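Local structure of anaphase-promoting complex subunit cut9 (Schizosaccharomyces pombe, 2XPI) at residues N496-A501 against W519-H524; Q450-G455 against L478-V483; Y473-L478 against K513-T518; L558-L561 against G567-I570; F413-A418 against Y444-M449. The protein forms part of the anaphase-promoting complex/cyclosome, the E3 ubiquitin ligase that controls progression through mitosis and G1, its TPR repeats mediating homodimerization and hcn1 binding. All blocks are in the same frame, centred on the assembly; numbering follows the deposited sequence.

Contact 1 of 5, residues N496-A501 against W519-H524; sequences NHFQNA and WANLGH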
# COMPACT_ATOMS: atom_id res chain seq x y z
N ASN A 496 -18.31 -32.66 47.35
CA ASN A 496 -16.92 -32.24 47.49
C ASN A 496 -16.51 -31.29 46.37
O ASN A 496 -15.85 -30.28 46.61
CB ASN A 496 -15.99 -33.46 47.52
CG ASN A 496 -16.31 -34.41 48.67
OD1 ASN A 496 -16.05 -35.61 48.58
ND2 ASN A 496 -16.87 -33.88 49.76
N HIS A 497 -16.92 -31.61 45.15
CA HIS A 497 -16.61 -30.78 44.02
C HIS A 497 -17.28 -29.42 44.11
O HIS A 497 -16.61 -28.39 43.97
CB HIS A 497 -16.95 -31.49 42.71
CG HIS A 497 -15.90 -32.47 42.29
ND1 HIS A 497 -16.19 -33.64 41.63
CD2 HIS A 497 -14.55 -32.44 42.43
CE1 HIS A 497 -15.07 -34.30 41.38
NE2 HIS A 497 -14.06 -33.59 41.85
N PHE A 498 -18.59 -29.39 44.35
CA PHE A 498 -19.28 -28.13 44.58
C PHE A 498 -18.68 -27.29 45.70
O PHE A 498 -18.54 -26.07 45.55
CB PHE A 498 -20.75 -28.36 44.85
CG PHE A 498 -21.46 -29.03 43.73
CD1 PHE A 498 -21.18 -28.68 42.42
CD2 PHE A 498 -22.38 -30.02 43.97
CE1 PHE A 498 -21.82 -29.29 41.39
CE2 PHE A 498 -23.02 -30.63 42.94
CZ PHE A 498 -22.74 -30.27 41.65
N GLN A 499 -18.34 -27.92 46.81
CA GLN A 499 -17.77 -27.18 47.94
C GLN A 499 -16.43 -26.55 47.57
O GLN A 499 -16.07 -25.50 48.09
CB GLN A 499 -17.63 -28.06 49.18
CG GLN A 499 -18.89 -28.15 50.01
CD GLN A 499 -18.84 -29.28 51.05
OE1 GLN A 499 -19.73 -29.38 51.91
NE2 GLN A 499 -17.81 -30.12 50.97
N ASN A 500 -15.71 -27.19 46.66
CA ASN A 500 -14.42 -26.67 46.25
C ASN A 500 -14.49 -25.58 45.19
O ASN A 500 -13.64 -24.70 45.15
CB ASN A 500 -13.48 -27.79 45.82
CG ASN A 500 -12.42 -28.05 46.85
OD1 ASN A 500 -12.60 -28.85 47.76
ND2 ASN A 500 -11.31 -27.32 46.74
N ALA A 501 -15.50 -25.65 44.33
CA ALA A 501 -15.78 -24.55 43.42
C ALA A 501 -16.00 -23.30 44.27
O ALA A 501 -15.32 -22.30 44.08
CB ALA A 501 -17.01 -24.84 42.59
N TRP A 519 -24.32 -23.13 44.16
CA TRP A 519 -24.96 -23.21 45.47
C TRP A 519 -26.19 -24.10 45.41
O TRP A 519 -26.34 -25.02 46.21
CB TRP A 519 -25.36 -21.82 45.95
CG TRP A 519 -24.26 -21.08 46.62
CD1 TRP A 519 -23.60 -19.99 46.15
CD2 TRP A 519 -23.68 -21.39 47.90
NE1 TRP A 519 -22.65 -19.59 47.06
CE2 TRP A 519 -22.68 -20.42 48.14
CE3 TRP A 519 -23.92 -22.38 48.86
CZ2 TRP A 519 -21.91 -20.42 49.31
CZ3 TRP A 519 -23.15 -22.37 50.03
CH2 TRP A 519 -22.16 -21.40 50.24
N ALA A 520 -27.06 -23.82 44.45
CA ALA A 520 -28.24 -24.65 44.28
C ALA A 520 -27.80 -26.06 43.95
O ALA A 520 -28.37 -27.01 44.46
CB ALA A 520 -29.15 -24.09 43.22
N ASN A 521 -26.76 -26.22 43.12
CA ASN A 521 -26.22 -27.55 42.86
C ASN A 521 -25.87 -28.29 44.15
O ASN A 521 -26.26 -29.43 44.36
CB ASN A 521 -25.00 -27.51 41.94
CG ASN A 521 -25.35 -27.19 40.49
OD1 ASN A 521 -26.52 -27.17 40.12
ND2 ASN A 521 -24.33 -26.95 39.67
N LEU A 522 -25.12 -27.63 45.02
CA LEU A 522 -24.73 -28.22 46.28
C LEU A 522 -25.99 -28.58 47.07
O LEU A 522 -26.06 -29.63 47.71
CB LEU A 522 -23.89 -27.22 47.06
CG LEU A 522 -23.37 -27.63 48.43
CD1 LEU A 522 -22.29 -28.68 48.28
CD2 LEU A 522 -22.85 -26.38 49.13
N GLY A 523 -26.99 -27.71 47.01
CA GLY A 523 -28.28 -27.99 47.63
C GLY A 523 -28.99 -29.22 47.09
O GLY A 523 -29.67 -29.92 47.84
N HIS A 524 -28.84 -29.49 45.79
CA HIS A 524 -29.45 -30.66 45.15
C HIS A 524 -28.72 -31.95 45.52
O HIS A 524 -29.33 -33.00 45.65
CB HIS A 524 -29.47 -30.51 43.63
CG HIS A 524 -30.66 -29.75 43.11
ND1 HIS A 524 -30.54 -28.51 42.52
CD2 HIS A 524 -31.97 -30.04 43.11
CE1 HIS A 524 -31.74 -28.07 42.18
NE2 HIS A 524 -32.63 -28.99 42.52
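One face of the F498 ring is covered by N521, whose CB stands 3.7 Å from the centroid of the F498 ring and 16° off its normal, a CH-pi contact displaced from the middle toward the rim. The N521 amide does not stack flat on the ring: the two planes are 44° apart, and the nearest amide atom, ND2, is 3.8 Å from F498 CE1. L522 adds its backbone obliquely, with its CA 3.8 Å from F498 CD2. Further back, the base of the phenylalanine is met by a methyl, F498 CB lying 3.8 Å from L522 CD1. This branch is put there by an L522 chi1 of -180°, with CG opposite the backbone N. L522 CD1 also lies 3.9 Å from Q499 CG, the two side chains crossing at about a right angle. The polar ends find partners beyond the two segments: Q499 OE1 is hydrogen-bonded to Y526 OH, and both OD1 and ND2 of N521 bond to the backbone of another protein's chain. F498 and the L522-G523 pair fit the aromatic and leucine-glycine positions of the TPR consensus. Helix 491-507 of TPR 12 runs nearly antiparallel to helix 516-528 of TPR 13, the axes of the two segments approaching to 9.3 Å, while helix 475-487 touches both F498 and N521.

Contact 2 of 5, residues Q450-G455 against L478-V483; sequences QHMQLG and LNELGV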
# COMPACT_ATOMS: atom_id res chain seq x y z
N GLN A 450 -20.93 -29.01 26.89
CA GLN A 450 -21.82 -29.12 25.75
C GLN A 450 -22.23 -30.58 25.57
O GLN A 450 -23.37 -30.86 25.18
CB GLN A 450 -21.13 -28.57 24.50
CG GLN A 450 -22.09 -28.06 23.47
CD GLN A 450 -22.96 -26.97 24.03
OE1 GLN A 450 -24.16 -26.91 23.76
NE2 GLN A 450 -22.38 -26.11 24.84
N HIS A 451 -21.31 -31.52 25.85
CA HIS A 451 -21.64 -32.94 25.77
C HIS A 451 -22.53 -33.42 26.92
O HIS A 451 -23.29 -34.37 26.78
CB HIS A 451 -20.40 -33.80 25.63
CG HIS A 451 -19.87 -33.88 24.23
ND1 HIS A 451 -20.56 -34.52 23.21
CD2 HIS A 451 -18.74 -33.40 23.67
CE1 HIS A 451 -19.87 -34.41 22.09
NE2 HIS A 451 -18.76 -33.74 22.34
N MET A 452 -22.45 -32.74 28.06
CA MET A 452 -23.44 -32.94 29.11
C MET A 452 -24.85 -32.66 28.62
O MET A 452 -25.76 -33.46 28.86
CB MET A 452 -23.13 -32.07 30.32
CG MET A 452 -22.13 -32.71 31.23
SD MET A 452 -22.06 -31.92 32.82
CE MET A 452 -20.75 -30.74 32.54
N GLN A 453 -25.03 -31.54 27.93
CA GLN A 453 -26.31 -31.17 27.33
C GLN A 453 -26.88 -32.28 26.47
O GLN A 453 -28.07 -32.56 26.52
CB GLN A 453 -26.15 -29.94 26.46
CG GLN A 453 -25.51 -28.80 27.17
CD GLN A 453 -26.39 -28.30 28.28
OE1 GLN A 453 -27.49 -27.81 28.02
NE2 GLN A 453 -25.92 -28.42 29.52
N LEU A 454 -26.04 -32.91 25.67
CA LEU A 454 -26.48 -33.95 24.77
C LEU A 454 -26.78 -35.25 25.51
O LEU A 454 -27.40 -36.17 24.96
CB LEU A 454 -25.43 -34.21 23.70
CG LEU A 454 -25.24 -33.04 22.74
CD1 LEU A 454 -24.19 -33.36 21.69
CD2 LEU A 454 -26.57 -32.69 22.10
N GLY A 455 -26.32 -35.33 26.76
CA GLY A 455 -26.42 -36.56 27.51
C GLY A 455 -25.27 -37.55 27.34
O GLY A 455 -25.40 -38.69 27.78
N LEU A 478 -14.77 -27.43 38.37
CA LEU A 478 -15.17 -28.21 39.54
C LEU A 478 -16.68 -28.32 39.61
O LEU A 478 -17.23 -29.35 39.97
CB LEU A 478 -14.60 -27.61 40.83
CG LEU A 478 -13.07 -27.63 40.92
CD1 LEU A 478 -12.60 -26.86 42.14
CD2 LEU A 478 -12.54 -29.05 40.95
N ASN A 479 -17.36 -27.24 39.24
CA ASN A 479 -18.80 -27.33 39.11
C ASN A 479 -19.20 -28.40 38.09
O ASN A 479 -20.04 -29.23 38.36
CB ASN A 479 -19.43 -25.99 38.74
CG ASN A 479 -20.93 -26.09 38.58
OD1 ASN A 479 -21.43 -26.42 37.51
ND2 ASN A 479 -21.66 -25.85 39.66
N GLU A 480 -18.58 -28.39 36.92
CA GLU A 480 -18.93 -29.35 35.88
C GLU A 480 -18.60 -30.80 36.27
O GLU A 480 -19.36 -31.71 35.97
CB GLU A 480 -18.28 -28.97 34.54
CG GLU A 480 -18.59 -27.56 34.10
CD GLU A 480 -20.09 -27.27 34.00
OE1 GLU A 480 -20.82 -28.12 33.43
OE2 GLU A 480 -20.54 -26.20 34.47
N LEU A 481 -17.47 -31.02 36.92
CA LEU A 481 -17.16 -32.35 37.42
C LEU A 481 -18.19 -32.79 38.45
O LEU A 481 -18.47 -33.98 38.60
CB LEU A 481 -15.77 -32.35 38.05
CG LEU A 481 -14.61 -32.45 37.08
CD1 LEU A 481 -13.32 -32.01 37.77
CD2 LEU A 481 -14.51 -33.88 36.56
N GLY A 482 -18.77 -31.81 39.16
CA GLY A 482 -19.74 -32.08 40.20
C GLY A 482 -21.10 -32.44 39.64
O GLY A 482 -21.79 -33.29 40.19
N VAL A 483 -21.49 -31.79 38.55
CA VAL A 483 -22.73 -32.12 37.87
C VAL A 483 -22.68 -33.52 37.26
O VAL A 483 -23.70 -34.15 37.01
CB VAL A 483 -23.05 -31.09 36.78
CG1 VAL A 483 -24.21 -31.56 35.92
CG2 VAL A 483 -23.37 -29.75 37.42
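M452 reaches across to E480 and V483 with the far end of its thioether chain and has the largest buried area of the three. Its chain leaves the backbone extended at chi2 (-166°), laying the sulfur against V483. M452 SD is 3.8 Å from V483 CG1, an apolar touch in which the valine offers the methyl opposite its backbone N. The terminal methyl of M452 is modelled next to E480, but its exact place there is doubtful. E480 folds back at chi2, and its OE1 is hydrogen-bonded to a polar side chain of another protein's chain. The pair of helices involved, 442-454 in TPR 11 and 475-487 in TPR 12, are the first helices of successive repeats, which in TPR arrays stand side by side along the inner groove. Just past M452, helix 442-454 ends in a Schellman motif at G455, whose positive phi (87°) goes with a bond from G455 N to M452 O of 2.9 Å. M452 also touches A460 and L464 of helix 457-470, the second helix of TPR 11.

Contact 3 of 5, residues Y473-L478 against K513-T518; sequences YDPLLL and KPWAAT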
# COMPACT_ATOMS: atom_id res chain seq x y z
N TYR A 473 -7.55 -25.60 39.04
CA TYR A 473 -8.07 -24.56 39.93
C TYR A 473 -9.00 -23.52 39.28
O TYR A 473 -8.86 -22.32 39.49
CB TYR A 473 -6.92 -23.85 40.65
CG TYR A 473 -6.01 -24.80 41.39
CD1 TYR A 473 -6.40 -25.35 42.60
CD2 TYR A 473 -4.77 -25.14 40.87
CE1 TYR A 473 -5.57 -26.23 43.28
CE2 TYR A 473 -3.94 -26.01 41.54
CZ TYR A 473 -4.34 -26.55 42.73
OH TYR A 473 -3.51 -27.42 43.39
N ASP A 474 -9.97 -24.00 38.52
CA ASP A 474 -10.98 -23.15 37.92
C ASP A 474 -12.35 -23.60 38.43
O ASP A 474 -12.75 -24.75 38.22
CB ASP A 474 -10.87 -23.26 36.40
CG ASP A 474 -12.03 -22.59 35.66
OD1 ASP A 474 -13.00 -22.09 36.29
OD2 ASP A 474 -11.96 -22.57 34.42
N PRO A 475 -13.08 -22.70 39.11
CA PRO A 475 -14.35 -23.01 39.79
C PRO A 475 -15.37 -23.64 38.86
O PRO A 475 -16.18 -24.45 39.31
CB PRO A 475 -14.88 -21.63 40.20
CG PRO A 475 -13.74 -20.69 40.07
CD PRO A 475 -12.80 -21.26 39.06
N LEU A 476 -15.33 -23.26 37.58
CA LEU A 476 -16.31 -23.68 36.58
C LEU A 476 -16.14 -25.16 36.25
O LEU A 476 -17.10 -25.86 35.93
CB LEU A 476 -16.08 -22.88 35.30
CG LEU A 476 -17.25 -22.62 34.35
CD1 LEU A 476 -16.74 -22.45 32.90
CD2 LEU A 476 -18.32 -23.71 34.45
N LEU A 477 -14.90 -25.62 36.32
CA LEU A 477 -14.55 -26.98 36.00
C LEU A 477 -14.96 -27.89 37.13
O LEU A 477 -15.42 -29.01 36.90
CB LEU A 477 -13.04 -27.07 35.81
CG LEU A 477 -12.42 -28.46 35.70
CD1 LEU A 477 -12.87 -29.15 34.43
CD2 LEU A 477 -10.92 -28.31 35.72
N LEU A 478 -14.77 -27.43 38.37
CA LEU A 478 -15.17 -28.21 39.54
C LEU A 478 -16.68 -28.32 39.61
O LEU A 478 -17.23 -29.35 39.97
CB LEU A 478 -14.60 -27.61 40.83
CG LEU A 478 -13.07 -27.63 40.92
CD1 LEU A 478 -12.60 -26.86 42.14
CD2 LEU A 478 -12.54 -29.05 40.95
N LYS A 513 -22.80 -13.47 40.75
CA LYS A 513 -24.15 -13.86 40.34
C LYS A 513 -24.31 -15.24 39.66
O LYS A 513 -25.27 -15.95 39.94
CB LYS A 513 -24.81 -12.75 39.50
CG LYS A 513 -26.22 -13.09 39.04
CD LYS A 513 -27.10 -11.85 38.93
CE LYS A 513 -28.59 -12.22 38.79
NZ LYS A 513 -28.85 -13.11 37.62
N PRO A 514 -23.39 -15.60 38.74
CA PRO A 514 -23.54 -16.90 38.06
C PRO A 514 -23.41 -18.11 38.98
O PRO A 514 -23.98 -19.17 38.69
CB PRO A 514 -22.40 -16.90 37.03
CG PRO A 514 -21.98 -15.48 36.92
CD PRO A 514 -22.25 -14.83 38.23
N TRP A 515 -22.68 -17.97 40.08
CA TRP A 515 -22.45 -19.06 41.03
C TRP A 515 -23.64 -19.42 41.91
O TRP A 515 -23.53 -20.24 42.80
CB TRP A 515 -21.22 -18.77 41.88
CG TRP A 515 -20.04 -18.56 41.00
CD1 TRP A 515 -19.44 -17.38 40.71
CD2 TRP A 515 -19.36 -19.57 40.23
NE1 TRP A 515 -18.40 -17.59 39.83
CE2 TRP A 515 -18.34 -18.92 39.51
CE3 TRP A 515 -19.51 -20.96 40.10
CZ2 TRP A 515 -17.46 -19.61 38.67
CZ3 TRP A 515 -18.64 -21.64 39.24
CH2 TRP A 515 -17.63 -20.97 38.54
N ALA A 516 -24.79 -18.83 41.64
CA ALA A 516 -26.00 -19.25 42.33
C ALA A 516 -26.31 -20.69 41.91
O ALA A 516 -26.90 -21.46 42.68
CB ALA A 516 -27.15 -18.33 41.99
N ALA A 517 -25.90 -21.06 40.70
CA ALA A 517 -26.19 -22.39 40.19
C ALA A 517 -25.38 -23.44 40.94
O ALA A 517 -25.87 -24.55 41.19
CB ALA A 517 -25.92 -22.46 38.71
N THR A 518 -24.15 -23.10 41.31
CA THR A 518 -23.33 -24.00 42.10
C THR A 518 -23.91 -24.21 43.51
O THR A 518 -23.99 -25.34 43.98
CB THR A 518 -21.87 -23.52 42.17
OG1 THR A 518 -21.33 -23.51 40.85
CG2 THR A 518 -21.02 -24.43 43.02
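P475 and W515 meet where two helices start, P475 in the first turn of helix 475-487 and W515 at the N-cap position just before helix 516-528. The backbones stay well apart, the nearest CA atoms being those of L476 and W515 at 8.9 Å, so the indole has to bridge the gap. D474 caps helix 475-487: its OD1 accepts from L476 N at 2.9 Å with an N-H...O angle of 156°, the donor lying above the carboxylate plane. W515 reaches over with the benzo end of its indole. W515 CH2 is 3.3 Å from P475 CB, in an oblique approach, while W515 CZ2 is 4.1 Å from P475 CG. L476 instead takes the rim of the indole, its N and CA near the ring plane, and L476 CB lies 4.1 Å from W515 CH2. V505 of helix 491-507 touches both P475 and W515. The cap has a second role, for D474 OD2 bonds to H441 and forms a salt bridge with a basic side chain of another protein's chain. Side-by-side first helices of successive repeats, here TPR 12 and TPR 13, are characteristic of the TPR superhelix, whose groove in this region binds hcn1.

Contact 4 of 5, residues L558-L561 against G567-I570; sequences LVYL and GLAI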
# COMPACT_ATOMS: atom_id res chain seq x y z
N LEU A 558 -39.81 -28.79 47.28
CA LEU A 558 -39.57 -30.22 47.31
C LEU A 558 -38.89 -30.60 48.63
O LEU A 558 -39.26 -31.58 49.28
CB LEU A 558 -38.75 -30.68 46.12
CG LEU A 558 -38.49 -32.19 46.13
CD1 LEU A 558 -39.78 -32.97 46.48
CD2 LEU A 558 -37.91 -32.65 44.81
N VAL A 559 -37.90 -29.83 49.04
CA VAL A 559 -37.22 -30.14 50.28
C VAL A 559 -38.16 -29.98 51.48
O VAL A 559 -38.21 -30.84 52.36
CB VAL A 559 -35.94 -29.31 50.46
CG1 VAL A 559 -35.41 -29.46 51.87
CG2 VAL A 559 -34.90 -29.76 49.47
N TYR A 560 -38.93 -28.89 51.50
CA TYR A 560 -39.80 -28.60 52.64
C TYR A 560 -40.81 -29.70 52.90
O TYR A 560 -41.01 -30.11 54.05
CB TYR A 560 -40.48 -27.23 52.53
CG TYR A 560 -39.59 -26.15 53.10
CD1 TYR A 560 -39.13 -26.26 54.41
CD2 TYR A 560 -39.18 -25.06 52.35
CE1 TYR A 560 -38.30 -25.31 54.95
CE2 TYR A 560 -38.35 -24.11 52.89
CZ TYR A 560 -37.91 -24.24 54.20
OH TYR A 560 -37.08 -23.31 54.77
N LEU A 561 -41.46 -30.19 51.85
CA LEU A 561 -42.40 -31.25 52.09
C LEU A 561 -41.72 -32.60 52.32
O LEU A 561 -42.37 -33.56 52.69
CB LEU A 561 -43.54 -31.28 51.06
CG LEU A 561 -43.36 -31.68 49.62
CD1 LEU A 561 -44.06 -30.67 48.72
CD2 LEU A 561 -41.91 -31.78 49.32
N GLY A 567 -46.70 -26.25 54.57
CA GLY A 567 -47.05 -24.85 54.62
C GLY A 567 -45.97 -23.96 54.03
O GLY A 567 -46.27 -22.99 53.33
N LEU A 568 -44.71 -24.27 54.33
CA LEU A 568 -43.59 -23.53 53.76
C LEU A 568 -43.38 -23.92 52.30
O LEU A 568 -42.99 -23.09 51.49
CB LEU A 568 -42.30 -23.79 54.53
CG LEU A 568 -42.23 -23.24 55.95
CD1 LEU A 568 -40.82 -23.41 56.49
CD2 LEU A 568 -42.68 -21.76 55.96
N ALA A 569 -43.63 -25.19 52.00
CA ALA A 569 -43.57 -25.66 50.62
C ALA A 569 -44.57 -24.91 49.75
O ALA A 569 -44.32 -24.70 48.56
CB ALA A 569 -43.82 -27.15 50.56
N ILE A 570 -45.69 -24.50 50.34
CA ILE A 570 -46.77 -23.85 49.61
C ILE A 570 -46.45 -22.42 49.17
O ILE A 570 -46.74 -22.04 48.03
CB ILE A 570 -48.11 -23.86 50.40
CG1 ILE A 570 -48.79 -25.21 50.25
CG2 ILE A 570 -49.06 -22.80 49.89
CD1 ILE A 570 -49.68 -25.57 51.40
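Y560 turns one face of its ring to L568, which lies across it at a slant. The CB of L568 sits over the centre, 3.9 Å from the centroid of the Y560 ring and 12° off the normal, a CH-pi contact. Beyond CB the leucine runs out over the same face toward the hydroxyl end, bringing L568 CD1 to 3.5 Å from Y560 CE1. With chi1 at -69°, L568 has its CG opposite its carbonyl carbon, which helps send the branch along the ring. Nearer the backbones A569 closes the gap, its CB 3.9 Å from Y560 CB. This small side chain lets the helices come close, the CA atoms of Y560 and A569 being 5.2 Å apart. The two segments belong to helices 550-562 and 566-579, the antiparallel hairpin of TPR 14, and A569 falls where the TPR consensus has a small residue in the second helix. I536 of helix 532-545 also packs on Y560. The contacts are almost wholly between carbon atoms, so cohesion here rests on dispersion and the partial burial of apolar surface rather than on directional bonds.

Contact 5 of 5, residues F413-A418 against Y444-M449; sequences FAHSFA and YLFLGM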
# COMPACT_ATOMS: atom_id res chain seq x y z
N PHE A 413 -17.98 -17.53 19.05
CA PHE A 413 -18.85 -18.14 18.06
C PHE A 413 -19.55 -19.37 18.67
O PHE A 413 -20.78 -19.50 18.60
CB PHE A 413 -17.99 -18.58 16.87
CG PHE A 413 -18.75 -18.89 15.63
CD1 PHE A 413 -19.91 -18.21 15.31
CD2 PHE A 413 -18.27 -19.85 14.76
CE1 PHE A 413 -20.61 -18.49 14.14
CE2 PHE A 413 -18.98 -20.16 13.59
CZ PHE A 413 -20.15 -19.47 13.28
N ALA A 414 -18.77 -20.25 19.27
CA ALA A 414 -19.32 -21.44 19.89
C ALA A 414 -20.33 -21.12 20.99
O ALA A 414 -21.40 -21.74 21.04
CB ALA A 414 -18.21 -22.35 20.41
N HIS A 415 -20.01 -20.17 21.87
CA HIS A 415 -20.94 -19.78 22.94
C HIS A 415 -22.32 -19.33 22.44
O HIS A 415 -23.33 -19.63 23.07
CB HIS A 415 -20.35 -18.68 23.83
CG HIS A 415 -19.23 -19.14 24.69
ND1 HIS A 415 -18.37 -18.27 25.32
CD2 HIS A 415 -18.82 -20.38 25.03
CE1 HIS A 415 -17.47 -18.95 26.01
NE2 HIS A 415 -17.73 -20.24 25.85
N SER A 416 -22.34 -18.60 21.33
CA SER A 416 -23.59 -18.20 20.68
C SER A 416 -24.41 -19.41 20.31
O SER A 416 -25.62 -19.46 20.53
CB SER A 416 -23.29 -17.40 19.41
OG SER A 416 -22.55 -16.23 19.70
N PHE A 417 -23.77 -20.40 19.72
CA PHE A 417 -24.50 -21.62 19.41
C PHE A 417 -24.97 -22.33 20.68
O PHE A 417 -26.12 -22.78 20.75
CB PHE A 417 -23.66 -22.56 18.55
CG PHE A 417 -23.53 -22.12 17.13
CD1 PHE A 417 -24.66 -22.00 16.33
CD2 PHE A 417 -22.29 -21.85 16.59
CE1 PHE A 417 -24.54 -21.60 15.00
CE2 PHE A 417 -22.17 -21.45 15.26
CZ PHE A 417 -23.30 -21.33 14.47
N ALA A 418 -24.09 -22.41 21.69
CA ALA A 418 -24.45 -23.12 22.91
C ALA A 418 -25.70 -22.49 23.49
O ALA A 418 -26.67 -23.20 23.77
CB ALA A 418 -23.33 -23.13 23.91
N TYR A 444 -11.60 -27.91 26.40
CA TYR A 444 -12.12 -29.21 26.86
C TYR A 444 -13.22 -29.04 27.90
O TYR A 444 -14.13 -29.87 28.00
CB TYR A 444 -11.04 -30.06 27.50
CG TYR A 444 -10.01 -30.56 26.52
CD1 TYR A 444 -10.28 -30.60 25.17
CD2 TYR A 444 -8.77 -30.98 26.96
CE1 TYR A 444 -9.36 -31.04 24.29
CE2 TYR A 444 -7.84 -31.43 26.08
CZ TYR A 444 -8.13 -31.46 24.75
OH TYR A 444 -7.17 -31.91 23.87
N LEU A 445 -13.09 -27.99 28.70
CA LEU A 445 -14.13 -27.61 29.63
C LEU A 445 -15.43 -27.43 28.86
O LEU A 445 -16.46 -28.05 29.18
CB LEU A 445 -13.77 -26.29 30.29
CG LEU A 445 -14.21 -26.22 31.74
CD1 LEU A 445 -13.80 -24.90 32.38
CD2 LEU A 445 -15.71 -26.44 31.81
N PHE A 446 -15.38 -26.59 27.83
CA PHE A 446 -16.58 -26.25 27.09
C PHE A 446 -17.12 -27.46 26.32
O PHE A 446 -18.33 -27.69 26.27
CB PHE A 446 -16.30 -25.08 26.15
CG PHE A 446 -15.83 -23.83 26.85
CD1 PHE A 446 -16.24 -23.54 28.13
CD2 PHE A 446 -14.98 -22.93 26.21
CE1 PHE A 446 -15.81 -22.37 28.78
CE2 PHE A 446 -14.54 -21.76 26.85
CZ PHE A 446 -14.95 -21.48 28.12
N LEU A 447 -16.23 -28.23 25.71
CA LEU A 447 -16.64 -29.46 25.05
C LEU A 447 -17.36 -30.39 26.05
O LEU A 447 -18.35 -31.01 25.72
CB LEU A 447 -15.44 -30.19 24.44
CG LEU A 447 -15.06 -30.10 22.95
CD1 LEU A 447 -16.20 -29.55 22.11
CD2 LEU A 447 -13.79 -29.29 22.74
N GLY A 448 -16.86 -30.46 27.28
CA GLY A 448 -17.48 -31.27 28.31
C GLY A 448 -18.90 -30.81 28.63
O GLY A 448 -19.83 -31.62 28.68
N MET A 449 -19.06 -29.50 28.84
CA MET A 449 -20.34 -28.91 29.20
C MET A 449 -21.38 -29.07 28.12
O MET A 449 -22.58 -29.26 28.40
CB MET A 449 -20.17 -27.43 29.49
CG MET A 449 -19.27 -27.15 30.71
SD MET A 449 -18.94 -25.38 30.83
CE MET A 449 -20.65 -24.83 30.90
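H415 and F446 are brought edge to face by matching first torsions, chi1 -70° in H415 and -59° in F446, each of which sets CG opposite the carbonyl carbon and sends its ring into the space between two helices. These are helix 407-420 of TPR 10 and helix 442-454 of TPR 11, the first helices of neighbouring repeats, so the pair spans the inner layer of the TPR superhelix. There the rings form a T-shaped, edge-to-face stack: the imidazole presents its edge and the phenyl its face, with the planes 79° apart and the centroids of the H415 and F446 rings separated by 4.9 Å. The contact is narrow, since H415 and F446 carry all of the surface buried between the segments, and the CA atoms of H415 and F446 are 8.8 Å apart. Y430 of helix 423-435 meets F446 with its own ring, making the phenylalanine part of a larger aromatic group. Apolar side chains of another protein's chain pack on both H415 and F446, consistent with the known binding of hcn1 to this region. Helix 442-454 keeps its regular bonding around F446, with G448 N bonded to Y444 O at 2.9 Å. The leading edge of the H415 imidazole is aimed over the centre of the F446 ring rather than at its rim.

How the contacts relate
The five contacts follow TPR 10 to TPR 14 toward the C-terminal end of the superhelix. Contacts 5, 2 and 3 each join first helices of consecutive repeats, contact 1 joins the second helix of TPR 12 to the first of TPR 13, and contact 4 closes the hairpin of TPR 14. Along the sequence contact 5 closes before the others open, contact 3 interleaves with both 2 and 1, and contact 4 comes last. Shared helices 442-454 (5 and 2), 475-487 (2 and 3) and 516-528 (3 and 1) make these four a connected row, neighbouring centres 9 to 12 Å apart, tying together repeats of the hcn1-binding region. Contact 4 stands off, its centre 21 Å from that of contact 1.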